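Long-range contact in salmonella typhimurium DB7155 bacteriophage DET7 tailspike (Bacteriophage, PDB 2V5I), which probably binds and hydrolyses the O-antigen of Salmonella as the trimeric, beta-helical receptor-binding tailspike of phage Det7: residues 335-349 and 357-371. Numbering follows the deposited sequence.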
ATOM      1  N   VAL A 335      -0.470 -18.040 -13.663  1.00 11.99           N
ATOM      2  CA  VAL A 335      -1.373 -17.418 -12.691  1.00 11.50           C
ATOM      3  C   VAL A 335      -0.589 -16.296 -11.965  1.00 10.68           C
ATOM      4  O   VAL A 335       0.524 -16.571 -11.481  1.00 12.21           O
ATOM      5  CB  VAL A 335      -1.791 -18.433 -11.640  1.00 12.65           C
ATOM      6  CG1 VAL A 335      -2.708 -17.820 -10.614  1.00 16.41           C
ATOM      7  CG2 VAL A 335      -2.519 -19.560 -12.287  1.00 13.54           C
ATOM      8  N   GLY A 336      -1.155 -15.118 -11.764  1.00  9.06           N
ATOM      9  CA  GLY A 336      -0.387 -14.097 -11.089  1.00  8.93           C
ATOM     10  C   GLY A 336       0.050 -14.468  -9.679  1.00 10.11           C
ATOM     11  O   GLY A 336       1.243 -14.379  -9.344  1.00 10.74           O
ATOM     12  N   LEU A 337      -0.946 -14.784  -8.826  1.00  9.72           N
ATOM     13  CA  LEU A 337      -0.742 -15.212  -7.432  1.00  9.05           C
ATOM     14  C   LEU A 337      -1.427 -16.582  -7.228  1.00  9.96           C
ATOM     15  O   LEU A 337      -2.641 -16.705  -7.362  1.00 11.75           O
ATOM     16  CB  LEU A 337      -1.324 -14.203  -6.439  1.00 11.71           C
ATOM     17  CG  LEU A 337      -1.273 -14.607  -4.978  1.00 14.67           C
ATOM     18  CD1 LEU A 337       0.099 -14.779  -4.428  1.00 13.17           C
ATOM     19  CD2 LEU A 337      -2.016 -13.570  -4.133  1.00 14.22           C
ATOM     20  N   GLY A 338      -0.615 -17.567  -6.872  1.00  9.34           N
ATOM     21  CA  GLY A 338      -1.068 -18.920  -6.613  1.00  9.26           C
ATOM     22  C   GLY A 338      -0.825 -19.256  -5.170  1.00  9.99           C
ATOM     23  O   GLY A 338       0.235 -18.990  -4.632  1.00 11.91           O
ATOM     24  N   MET A 339      -1.844 -19.754  -4.477  1.00 10.91           N
ATOM     25  CA  MET A 339      -1.615 -20.215  -3.121  1.00 11.72           C
ATOM     26  C   MET A 339      -2.588 -21.305  -2.729  1.00 11.06           C
ATOM     27  O   MET A 339      -3.540 -21.599  -3.456  1.00 11.67           O
ATOM     28  CB  MET A 339      -1.692 -19.076  -2.136  1.00 15.83           C
ATOM     29  CG  MET A 339      -2.859 -18.256  -2.277  1.00 15.99           C
ATOM     30  SD  MET A 339      -3.003 -17.041  -0.890  1.00 20.10           S
ATOM     31  CE  MET A 339      -1.594 -16.054  -1.098  1.00 24.18           C
ATOM     32  N   ASP A 340      -2.255 -21.969  -1.639  1.00 10.29           N
ATOM     33  CA  ASP A 340      -3.169 -22.936  -0.985  1.00 10.34           C
ATOM     34  C   ASP A 340      -3.019 -22.835   0.530  1.00  8.72           C
ATOM     35  O   ASP A 340      -2.200 -22.014   1.027  1.00  9.97           O
ATOM     36  CB  ASP A 340      -2.998 -24.372  -1.513  1.00 10.22           C
ATOM     37  CG  ASP A 340      -1.796 -25.155  -0.919  1.00 12.76           C
ATOM     38  OD1 ASP A 340      -1.089 -24.628  -0.052  1.00 13.76           O
ATOM     39  OD2 ASP A 340      -1.567 -26.333  -1.408  1.00 13.86           O
ATOM     40  N   GLY A 341      -3.828 -23.573   1.280  1.00  9.82           N
ATOM     41  CA  GLY A 341      -3.685 -23.667   2.699  1.00  9.65           C
ATOM     42  C   GLY A 341      -4.871 -23.156   3.463  1.00 10.42           C
ATOM     43  O   GLY A 341      -5.823 -22.664   2.875  1.00 10.89           O
ATOM     44  N   SER A 342      -4.830 -23.339   4.767  1.00 10.04           N
ATOM     45  CA  SER A 342      -5.871 -22.866   5.687  1.00 10.15           C
ATOM     46  C   SER A 342      -5.359 -21.773   6.609  1.00 11.35           C
ATOM     47  O   SER A 342      -4.165 -21.704   6.943  1.00 12.81           O
ATOM     48  CB  SER A 342      -6.461 -24.023   6.478  1.00 12.85           C
ATOM     49  OG  SER A 342      -5.570 -24.577   7.455  1.00 14.46           O
ATOM     50  N   GLY A 343      -6.284 -20.916   7.066  1.00 10.95           N
ATOM     51  CA  GLY A 343      -5.919 -19.877   7.979  1.00 11.02           C
ATOM     52  C   GLY A 343      -5.230 -18.743   7.276  1.00 12.89           C
ATOM     53  O   GLY A 343      -5.015 -18.759   6.055  1.00 15.40           O
ATOM     54  N   GLY A 344      -4.904 -17.728   8.042  1.00 10.84           N
ATOM     55  CA  GLY A 344      -4.014 -16.691   7.560  1.00 12.15           C
ATOM     56  C   GLY A 344      -4.669 -15.481   6.889  1.00 11.24           C
ATOM     57  O   GLY A 344      -5.887 -15.392   6.762  1.00  9.05           O
ATOM     58  N   TYR A 345      -3.775 -14.558   6.503  1.00 11.27           N
ATOM     59  CA  TYR A 345      -4.113 -13.216   5.983  1.00 11.00           C
ATOM     60  C   TYR A 345      -3.293 -12.908   4.749  1.00 11.68           C
ATOM     61  O   TYR A 345      -2.104 -13.278   4.673  1.00 13.94           O
ATOM     62  CB  TYR A 345      -3.889 -12.153   7.071  1.00 11.29           C
ATOM     63  CG  TYR A 345      -4.844 -12.333   8.241  1.00 10.33           C
ATOM     64  CD1 TYR A 345      -4.575 -13.242   9.243  1.00  8.62           C
ATOM     65  CD2 TYR A 345      -6.070 -11.713   8.277  1.00 10.70           C
ATOM     66  CE1 TYR A 345      -5.480 -13.467  10.288  1.00  9.32           C
ATOM     67  CE2 TYR A 345      -6.965 -11.909   9.320  1.00  8.48           C
ATOM     68  CZ  TYR A 345      -6.682 -12.892  10.288  1.00  8.12           C
ATOM     69  OH  TYR A 345      -7.551 -13.120  11.315  1.00 12.83           O
ATOM     70  N   VAL A 346      -3.895 -12.224   3.784  1.00  9.74           N
ATOM     71  CA  VAL A 346      -3.196 -11.739   2.588  1.00 10.11           C
ATOM     72  C   VAL A 346      -3.690 -10.297   2.419  1.00 10.84           C
ATOM     73  O   VAL A 346      -4.877 -10.038   2.563  1.00 11.30           O
ATOM     74  CB  VAL A 346      -3.617 -12.536   1.364  1.00 12.98           C
ATOM     75  CG1 VAL A 346      -3.033 -11.948   0.116  1.00 14.34           C
ATOM     76  CG2 VAL A 346      -3.191 -13.942   1.528  1.00 17.11           C
ATOM     77  N   SER A 347      -2.774  -9.326   2.273  1.00 10.18           N
ATOM     78  CA  SER A 347      -3.185  -7.935   2.135  1.00 10.18           C
ATOM     79  C   SER A 347      -2.376  -7.164   1.110  1.00  9.92           C
ATOM     80  O   SER A 347      -1.216  -7.454   0.838  1.00 10.25           O
ATOM     81  CB  SER A 347      -3.032  -7.155   3.464  1.00 12.44           C
ATOM     82  OG  SER A 347      -1.717  -7.329   4.016  1.00 16.46           O
ATOM     83  N   ASN A 348      -3.043  -6.197   0.496  1.00 11.09           N
ATOM     84  CA  ASN A 348      -2.362  -5.226  -0.308  1.00 11.21           C
ATOM     85  C   ASN A 348      -1.628  -5.889  -1.469  1.00 12.38           C
ATOM     86  O   ASN A 348      -0.402  -5.775  -1.635  1.00 13.70           O
ATOM     87  CB  ASN A 348      -1.445  -4.347   0.552  1.00 11.10           C
ATOM     88  CG  ASN A 348      -2.160  -3.800   1.800  1.00 17.14           C
ATOM     89  OD1 ASN A 348      -3.366  -3.468   1.780  1.00 21.43           O
ATOM     90  ND2 ASN A 348      -1.441  -3.778   2.911  1.00 23.47           N
ATOM     91  N   VAL A 349      -2.413  -6.567  -2.296  1.00  9.90           N
ATOM     92  CA  VAL A 349      -1.907  -7.293  -3.453  1.00 10.83           C
ATOM     93  C   VAL A 349      -2.382  -6.587  -4.689  1.00 12.03           C
ATOM     94  O   VAL A 349      -3.541  -6.239  -4.759  1.00 14.35           O
ATOM     95  CB  VAL A 349      -2.508  -8.742  -3.430  1.00 11.35           C
ATOM     96  CG1 VAL A 349      -2.318  -9.472  -4.751  1.00 16.78           C
ATOM     97  CG2 VAL A 349      -1.879  -9.547  -2.297  1.00 15.04           C
ATOM     98  N   ALA A 357      -4.901 -16.299 -15.580  1.00 15.18           N
ATOM     99  CA  ALA A 357      -5.662 -15.953 -14.385  1.00 13.21           C
ATOM    100  C   ALA A 357      -4.848 -15.005 -13.502  1.00 12.63           C
ATOM    101  O   ALA A 357      -3.612 -15.090 -13.430  1.00 12.69           O
ATOM    102  CB  ALA A 357      -6.006 -17.178 -13.645  1.00 15.94           C
ATOM    103  N   GLY A 358      -5.548 -14.178 -12.730  1.00 10.06           N
ATOM    104  CA  GLY A 358      -4.851 -13.302 -11.827  1.00  8.94           C
ATOM    105  C   GLY A 358      -4.537 -13.911 -10.485  1.00 11.46           C
ATOM    106  O   GLY A 358      -3.464 -13.670  -9.943  1.00 10.70           O
ATOM    107  N   MET A 359      -5.509 -14.638  -9.908  1.00  9.92           N
ATOM    108  CA  MET A 359      -5.299 -15.313  -8.639  1.00  8.92           C
ATOM    109  C   MET A 359      -5.977 -16.678  -8.666  1.00  8.75           C
ATOM    110  O   MET A 359      -7.101 -16.794  -9.109  1.00 11.00           O
ATOM    111  CB  MET A 359      -5.830 -14.498  -7.433  1.00 10.58           C
ATOM    112  CG  MET A 359      -5.496 -15.134  -6.080  1.00 14.01           C
ATOM    113  SD  MET A 359      -5.852 -14.058  -4.666  1.00 20.94           S
ATOM    114  CE  MET A 359      -7.625 -14.367  -4.518  1.00 25.50           C
ATOM    115  N   LEU A 360      -5.313 -17.684  -8.084  1.00 10.05           N
ATOM    116  CA  LEU A 360      -5.906 -18.996  -7.906  1.00 11.14           C
ATOM    117  C   LEU A 360      -5.541 -19.400  -6.502  1.00  9.52           C
ATOM    118  O   LEU A 360      -4.403 -19.798  -6.202  1.00 11.68           O
ATOM    119  CB  LEU A 360      -5.388 -20.015  -8.939  1.00 11.51           C
ATOM    120  CG  LEU A 360      -6.287 -21.235  -9.141  1.00 17.08           C
ATOM    121  CD1 LEU A 360      -5.695 -22.117 -10.218  1.00 21.46           C
ATOM    122  CD2 LEU A 360      -6.492 -22.032  -7.892  1.00 19.08           C
ATOM    123  N   ALA A 361      -6.495 -19.224  -5.585  1.00 10.06           N
ATOM    124  CA  ALA A 361      -6.297 -19.500  -4.197  1.00 10.78           C
ATOM    125  C   ALA A 361      -7.100 -20.725  -3.828  1.00 12.65           C
ATOM    126  O   ALA A 361      -8.314 -20.672  -3.648  1.00 12.37           O
ATOM    127  CB  ALA A 361      -6.738 -18.287  -3.349  1.00 12.91           C
ATOM    128  N   HIS A 362      -6.396 -21.826  -3.622  1.00 10.94           N
ATOM    129  CA  HIS A 362      -7.008 -23.055  -3.162  1.00 11.28           C
ATOM    130  C   HIS A 362      -6.905 -23.084  -1.650  1.00 10.97           C
ATOM    131  O   HIS A 362      -6.161 -23.882  -1.036  1.00 10.37           O
ATOM    132  CB  HIS A 362      -6.315 -24.260  -3.810  1.00 12.50           C
ATOM    133  CG  HIS A 362      -7.097 -25.519  -3.675  1.00 14.19           C
ATOM    134  ND1 HIS A 362      -7.043 -26.518  -4.619  1.00 20.65           N
ATOM    135  CD2 HIS A 362      -7.945 -25.950  -2.712  1.00 15.82           C
ATOM    136  CE1 HIS A 362      -7.833 -27.503  -4.243  1.00 17.97           C
ATOM    137  NE2 HIS A 362      -8.401 -27.185  -3.100  1.00 17.05           N
ATOM    138  N   THR A 363      -7.671 -22.171  -1.031  1.00 10.90           N
ATOM    139  CA  THR A 363      -7.510 -21.801   0.349  1.00 10.09           C
ATOM    140  C   THR A 363      -8.825 -21.903   1.088  1.00 11.43           C
ATOM    141  O   THR A 363      -9.909 -21.855   0.476  1.00 11.75           O
ATOM    142  CB  THR A 363      -6.990 -20.368   0.505  1.00  8.70           C
ATOM    143  OG1 THR A 363      -7.877 -19.475  -0.205  1.00 11.05           O
ATOM    144  CG2 THR A 363      -5.597 -20.266  -0.105  1.00 11.03           C
ATOM    145  N   TYR A 364      -8.678 -22.076   2.392  1.00 10.08           N
ATOM    146  CA  TYR A 364      -9.763 -22.282   3.353  1.00 11.39           C
ATOM    147  C   TYR A 364      -9.560 -21.422   4.560  1.00  9.44           C
ATOM    148  O   TYR A 364      -8.475 -21.401   5.121  1.00 11.73           O
ATOM    149  CB  TYR A 364      -9.780 -23.762   3.799  1.00 11.55           C
ATOM    150  CG  TYR A 364      -9.877 -24.702   2.638  1.00 14.03           C
ATOM    151  CD1 TYR A 364      -8.744 -25.033   1.900  1.00 14.38           C
ATOM    152  CD2 TYR A 364     -11.087 -25.225   2.248  1.00 15.09           C
ATOM    153  CE1 TYR A 364      -8.816 -25.840   0.811  1.00 18.99           C
ATOM    154  CE2 TYR A 364     -11.163 -26.041   1.127  1.00 15.83           C
ATOM    155  CZ  TYR A 364     -10.022 -26.368   0.441  1.00 17.66           C
ATOM    156  OH  TYR A 364     -10.089 -27.199  -0.652  1.00 22.69           O
ATOM    157  N   ASN A 365     -10.608 -20.722   5.013  1.00 11.89           N
ATOM    158  CA  ASN A 365     -10.530 -19.877   6.221  1.00 11.26           C
ATOM    159  C   ASN A 365      -9.402 -18.851   6.193  1.00  9.81           C
ATOM    160  O   ASN A 365      -8.691 -18.618   7.214  1.00 12.92           O
ATOM    161  CB  ASN A 365     -10.403 -20.731   7.489  1.00 12.97           C
ATOM    162  CG  ASN A 365     -10.637 -19.916   8.795  1.00 18.34           C
ATOM    163  OD1 ASN A 365     -11.618 -19.167   8.900  1.00 21.93           O
ATOM    164  ND2 ASN A 365      -9.771 -20.107   9.790  1.00 22.59           N
ATOM    165  N   ARG A 366      -9.254 -18.252   4.997  1.00 10.43           N
ATOM    166  CA  ARG A 366      -8.251 -17.196   4.798  1.00  8.11           C
ATOM    167  C   ARG A 366      -8.935 -15.883   4.490  1.00  9.74           C
ATOM    168  O   ARG A 366      -9.995 -15.857   3.901  1.00 11.34           O
ATOM    169  CB  ARG A 366      -7.348 -17.570   3.615  1.00  9.33           C
ATOM    170  CG  ARG A 366      -6.135 -16.646   3.375  1.00  8.27           C
ATOM    171  CD  ARG A 366      -5.000 -17.340   2.597  1.00  8.25           C
ATOM    172  NE  ARG A 366      -4.392 -18.443   3.403  1.00  7.94           N
ATOM    173  CZ  ARG A 366      -3.470 -19.284   3.022  1.00 11.27           C
ATOM    174  NH1 ARG A 366      -2.929 -19.173   1.850  1.00 10.25           N
ATOM    175  NH2 ARG A 366      -3.076 -20.212   3.892  1.00 10.99           N
ATOM    176  N   VAL A 367      -8.298 -14.793   4.909  1.00  8.62           N
ATOM    177  CA  VAL A 367      -8.800 -13.419   4.682  1.00 10.14           C
ATOM    178  C   VAL A 367      -7.910 -12.720   3.667  1.00 10.55           C
ATOM    179  O   VAL A 367      -6.723 -12.672   3.839  1.00 11.22           O
ATOM    180  CB  VAL A 367      -8.841 -12.585   5.984  1.00 13.41           C
ATOM    181  CG1 VAL A 367      -9.451 -11.187   5.691  1.00 13.36           C
ATOM    182  CG2 VAL A 367      -9.664 -13.286   7.047  1.00 15.49           C
ATOM    183  N   PHE A 368      -8.547 -12.061   2.687  1.00  8.59           N
ATOM    184  CA  PHE A 368      -7.894 -11.283   1.647  1.00 10.42           C
ATOM    185  C   PHE A 368      -8.405  -9.846   1.764  1.00  9.73           C
ATOM    186  O   PHE A 368      -9.636  -9.662   1.765  1.00 12.16           O
ATOM    187  CB  PHE A 368      -8.293 -11.817   0.276  1.00 10.15           C
ATOM    188  CG  PHE A 368      -7.876 -13.235   0.043  1.00 11.08           C
ATOM    189  CD1 PHE A 368      -8.701 -14.281   0.410  1.00 10.34           C
ATOM    190  CD2 PHE A 368      -6.692 -13.499  -0.636  1.00 11.87           C
ATOM    191  CE1 PHE A 368      -8.299 -15.614   0.196  1.00 11.29           C
ATOM    192  CE2 PHE A 368      -6.281 -14.813  -0.818  1.00 12.65           C
ATOM    193  CZ  PHE A 368      -7.097 -15.858  -0.457  1.00 12.51           C
ATOM    194  N   SER A 369      -7.536  -8.840   1.991  1.00  9.04           N
ATOM    195  CA  SER A 369      -7.999  -7.469   2.144  1.00 12.09           C
ATOM    196  C   SER A 369      -7.210  -6.562   1.198  1.00 10.97           C
ATOM    197  O   SER A 369      -5.992  -6.719   1.054  1.00 11.13           O
ATOM    198  CB  SER A 369      -7.871  -6.987   3.585  1.00 13.60           C
ATOM    199  OG  SER A 369      -8.481  -7.914   4.497  1.00 16.37           O
ATOM    200  N   ASN A 370      -7.907  -5.622   0.570  1.00 10.99           N
ATOM    201  CA  ASN A 370      -7.283  -4.564  -0.225  1.00 11.45           C
ATOM    202  C   ASN A 370      -6.520  -5.145  -1.411  1.00 11.25           C
ATOM    203  O   ASN A 370      -5.301  -5.060  -1.523  1.00 13.61           O
ATOM    204  CB  ASN A 370      -6.367  -3.684   0.617  1.00 12.27           C
ATOM    205  CG  ASN A 370      -6.113  -2.355  -0.023  1.00 19.92           C
ATOM    206  OD1 ASN A 370      -6.951  -1.858  -0.786  1.00 23.22           O
ATOM    207  ND2 ASN A 370      -4.941  -1.784   0.237  1.00 22.76           N
ATOM    208  N   ILE A 371      -7.294  -5.818  -2.260  1.00  9.47           N
ATOM    209  CA  ILE A 371      -6.808  -6.630  -3.416  1.00 10.68           C
ATOM    210  C   ILE A 371      -7.177  -5.921  -4.720  1.00 10.51           C
ATOM    211  O   ILE A 371      -8.276  -5.413  -4.880  1.00 12.84           O
ATOM    212  CB  ILE A 371      -7.460  -8.054  -3.419  1.00 12.75           C
ATOM    213  CG1 ILE A 371      -7.279  -8.778  -2.071  1.00 18.11           C
ATOM    214  CG2 ILE A 371      -6.862  -8.916  -4.514  1.00 17.52           C
ATOM    215  CD1 ILE A 371      -5.859  -9.035  -1.649  1.00 15.90           C
TER
HETATM  216  O   HOH W   1      -7.895 -16.415   8.419  1.00 12.46           O
HETATM  217  O   HOH W   2      -6.180  -9.412   5.205  1.00 13.37           O
HETATM  218  O   HOH W   3      -4.085  -3.497  -3.653  1.00 21.48           O
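With CG trans to its backbone N (chi1 -173°) and a bend at chi3, Arg366 folds its guanidinium under the end of strand 338-342 and the Gly343-Gly344 turn of the preceding coil, where NE meets Gly343 O at 2.7 Å, almost in the guanidinium plane. NH1 adds weak bonds to Asp340 O and Met339 SD, so one buried side chain gathers backbone carbonyls round a glycine-rich corner. Met339, its CG wedged between N and carbonyl carbon (chi1 50°), also brings SD 4.0 Å from Phe368 CE2, an oblique Met-aromatic contact. Alongside, Val346 lays CB 3.8 Å from Phe368 CD2, setting like positions of successive coils one above the other inside the beta-helix. At the next corner the equivalent asparagines pair, as in one rung of an asparagine ladder: Asn370 ND2 donates to Asn348 OD1 at 2.8 Å, in the plane of its own amide. On either side of the Gly343-Gly344 turn, backbone bonds pair parallel strands 338-342 with 359-364 and 345-347 with 367-369, as in a right-handed parallel beta-helix. Asn320 of the same chain binds Arg366 NH2 and Asp340 O, Tyr345 OH reaches Asp375 of the second subunit, and strand 386-388 continues the stack beyond 357-364.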